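Local coordinates for protein OsmC family peroxiredoxin (Aquifex aeolicus, PDB 2E8F) that probably acts as a thiol-dependent peroxiredoxin of the OsmC family, reducing peroxides, although its own substrate is not established, at residues Val93-Leu98 with Ile124-Lys129. Residues are numbered along the deposited sequence; the frame is centred on the assembly and turned at random.
Sequences VEEKAL and ISWEVK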
loop_
_atom_site.group_PDB
_atom_site.type_symbol
_atom_site.label_atom_id
_atom_site.label_comp_id
_atom_site.label_asym_id
_atom_site.label_seq_id
_atom_site.Cartn_x
_atom_site.Cartn_y
_atom_site.Cartn_z
ATOM N N VAL A 93 -21.892 -8.118 -17.915
ATOM C CA VAL A 93 -21.588 -8.725 -16.630
ATOM C C VAL A 93 -22.832 -8.854 -15.768
ATOM O O VAL A 93 -23.538 -7.873 -15.524
ATOM C CB VAL A 93 -20.550 -7.885 -15.855
ATOM C CG1 VAL A 93 -20.148 -8.605 -14.580
ATOM C CG2 VAL A 93 -19.337 -7.622 -16.729
ATOM N N GLU A 94 -23.092 -10.069 -15.303
ATOM C CA GLU A 94 -24.242 -10.332 -14.454
ATOM C C GLU A 94 -23.889 -9.958 -13.019
ATOM O O GLU A 94 -22.800 -10.265 -12.533
ATOM C CB GLU A 94 -24.626 -11.805 -14.550
ATOM C CG GLU A 94 -24.867 -12.246 -15.985
ATOM C CD GLU A 94 -25.060 -13.738 -16.105
ATOM O OE1 GLU A 94 -26.097 -14.242 -15.626
ATOM O OE2 GLU A 94 -24.174 -14.402 -16.681
ATOM N N GLU A 95 -24.817 -9.284 -12.351
ATOM C CA GLU A 95 -24.614 -8.846 -10.978
ATOM C C GLU A 95 -24.190 -9.999 -10.062
ATOM O O GLU A 95 -23.379 -9.810 -9.157
ATOM C CB GLU A 95 -25.899 -8.180 -10.471
ATOM C CG GLU A 95 -25.778 -7.443 -9.144
ATOM C CD GLU A 95 -25.915 -8.366 -7.953
ATOM O OE1 GLU A 95 -26.692 -9.338 -8.050
ATOM O OE2 GLU A 95 -25.266 -8.112 -6.916
ATOM N N LYS A 96 -24.725 -11.193 -10.302
ATOM C CA LYS A 96 -24.382 -12.359 -9.488
ATOM C C LYS A 96 -22.916 -12.753 -9.657
ATOM O O LYS A 96 -22.269 -13.204 -8.708
ATOM C CB LYS A 96 -25.260 -13.550 -9.868
ATOM C CG LYS A 96 -25.131 -13.947 -11.324
ATOM C CD LYS A 96 -25.780 -15.287 -11.604
ATOM C CE LYS A 96 -25.769 -15.571 -13.094
ATOM N NZ LYS A 96 -24.424 -15.313 -13.691
ATOM N N ALA A 97 -22.400 -12.599 -10.873
ATOM C CA ALA A 97 -21.010 -12.932 -11.155
ATOM C C ALA A 97 -20.097 -11.932 -10.452
ATOM O O ALA A 97 -19.093 -12.317 -9.848
ATOM C CB ALA A 97 -20.753 -12.908 -12.658
ATOM N N LEU A 98 -20.446 -10.649 -10.528
ATOM C CA LEU A 98 -19.645 -9.616 -9.880
ATOM C C LEU A 98 -19.661 -9.836 -8.370
ATOM O O LEU A 98 -18.624 -9.757 -7.716
ATOM C CB LEU A 98 -20.177 -8.217 -10.217
ATOM C CG LEU A 98 -19.393 -7.055 -9.593
ATOM C CD1 LEU A 98 -17.929 -7.143 -10.020
ATOM C CD2 LEU A 98 -19.992 -5.722 -10.025
ATOM N N ILE A 124 -18.223 -2.779 1.758
ATOM C CA ILE A 124 -18.112 -3.149 0.355
ATOM C C ILE A 124 -19.439 -3.076 -0.386
ATOM O O ILE A 124 -20.486 -3.435 0.156
ATOM C CB ILE A 124 -17.551 -4.577 0.233
ATOM C CG1 ILE A 124 -16.200 -4.654 0.947
ATOM C CG2 ILE A 124 -17.411 -4.969 -1.226
ATOM C CD1 ILE A 124 -15.622 -6.050 1.017
ATOM N N SER A 125 -19.390 -2.600 -1.625
ATOM C CA SER A 125 -20.584 -2.500 -2.455
ATOM C C SER A 125 -20.177 -2.699 -3.905
ATOM O O SER A 125 -19.010 -2.548 -4.255
ATOM C CB SER A 125 -21.252 -1.134 -2.291
ATOM O OG SER A 125 -20.426 -0.095 -2.780
ATOM N N TRP A 126 -21.138 -3.041 -4.751
ATOM C CA TRP A 126 -20.831 -3.254 -6.156
ATOM C C TRP A 126 -22.059 -3.015 -7.015
ATOM O O TRP A 126 -23.185 -2.990 -6.519
ATOM C CB TRP A 126 -20.311 -4.680 -6.366
ATOM C CG TRP A 126 -21.283 -5.728 -5.933
ATOM C CD1 TRP A 126 -22.285 -6.277 -6.680
ATOM C CD2 TRP A 126 -21.397 -6.301 -4.624
ATOM N NE1 TRP A 126 -23.019 -7.156 -5.916
ATOM C CE2 TRP A 126 -22.495 -7.188 -4.651
ATOM C CE3 TRP A 126 -20.679 -6.148 -3.431
ATOM C CZ2 TRP A 126 -22.894 -7.922 -3.528
ATOM C CZ3 TRP A 126 -21.076 -6.879 -2.311
ATOM C CH2 TRP A 126 -22.174 -7.756 -2.371
ATOM N N GLU A 127 -21.831 -2.819 -8.306
ATOM C CA GLU A 127 -22.924 -2.597 -9.236
ATOM C C GLU A 127 -22.436 -2.862 -10.642
ATOM O O GLU A 127 -21.251 -2.708 -10.942
ATOM C CB GLU A 127 -23.440 -1.161 -9.136
ATOM C CG GLU A 127 -22.468 -0.111 -9.642
ATOM C CD GLU A 127 -23.065 1.286 -9.623
ATOM O OE1 GLU A 127 -23.450 1.755 -8.533
ATOM O OE2 GLU A 127 -23.147 1.917 -10.698
ATOM N N VAL A 128 -23.351 -3.275 -11.507
ATOM C CA VAL A 128 -22.991 -3.538 -12.882
ATOM C C VAL A 128 -23.687 -2.545 -13.796
ATOM O O VAL A 128 -24.777 -2.055 -13.499
ATOM C CB VAL A 128 -23.392 -4.966 -13.313
ATOM C CG1 VAL A 128 -22.703 -5.989 -12.433
ATOM C CG2 VAL A 128 -24.901 -5.128 -13.234
ATOM N N LYS A 129 -23.026 -2.234 -14.898
ATOM C CA LYS A 129 -23.567 -1.343 -15.903
ATOM C C LYS A 129 -23.533 -2.194 -17.152
ATOM O O LYS A 129 -22.464 -2.456 -17.703
ATOM C CB LYS A 129 -22.682 -0.106 -16.066
ATOM C CG LYS A 129 -22.998 1.009 -15.086
ATOM C CD LYS A 129 -24.351 1.638 -15.402
ATOM C CE LYS A 129 -24.695 2.759 -14.431
ATOM N NZ LYS A 129 -25.974 3.436 -14.800
#
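Val128, Leu98 and Trp126 carry most of the contact between the first turn of helix 95-109 and strand 121-130, outermost in its sheet within the chain, of the OsmC-like alpha/beta fold. Parallel pairing joins this strand to strand 80-90, and the segment 93-98 lies on the connection that crosses between the two strands, so the contact is the start of a beta-alpha-beta crossover laid against its own sheet. The backbones come nearest at Glu95 and Val128, whose CA atoms are 5.9 Å apart.

Val128 points its side chain at the helix start. Its CG1, beside the backbone N, lies 3.6 Å from Leu98 CD2. The same methyl is 4.2 Å from Val93 CG1, thus joining the helix to the loop before it. Val93 O is pressed against this valine, 3.7 Å from Val128 CB, and is buried without a polar partner. Leu98 runs alongside Trp126 and Val128 in the opposite direction to their side chains, its CD2 branch reaching 3.8 Å from Trp126 CB. That branch also comes to 3.4 Å from Glu127 O; Leu98 also touches Ala89 of strand 80-90 and Val50 of helix 34-56. Farther along helix 95-109, Glu99 and Val102 pack on Trp126.

The indole is fixed at its edge by Glu95. Trp126 NE1 donates to the anti side of Glu95 OE2 over 2.6 Å, a short and nearly straight bond (163° at the hydrogen) with the oxygen close to the ring plane. A phenylalanine in place of Trp126 would probably leave Glu95 OE2 without its N-H donor and the carboxylate freer to swing into solvent. With its chain bent at chi2 (-84°), this exposed glutamate turns its carboxylate back to the strand, nearly coplanar with the ring (14° between planes).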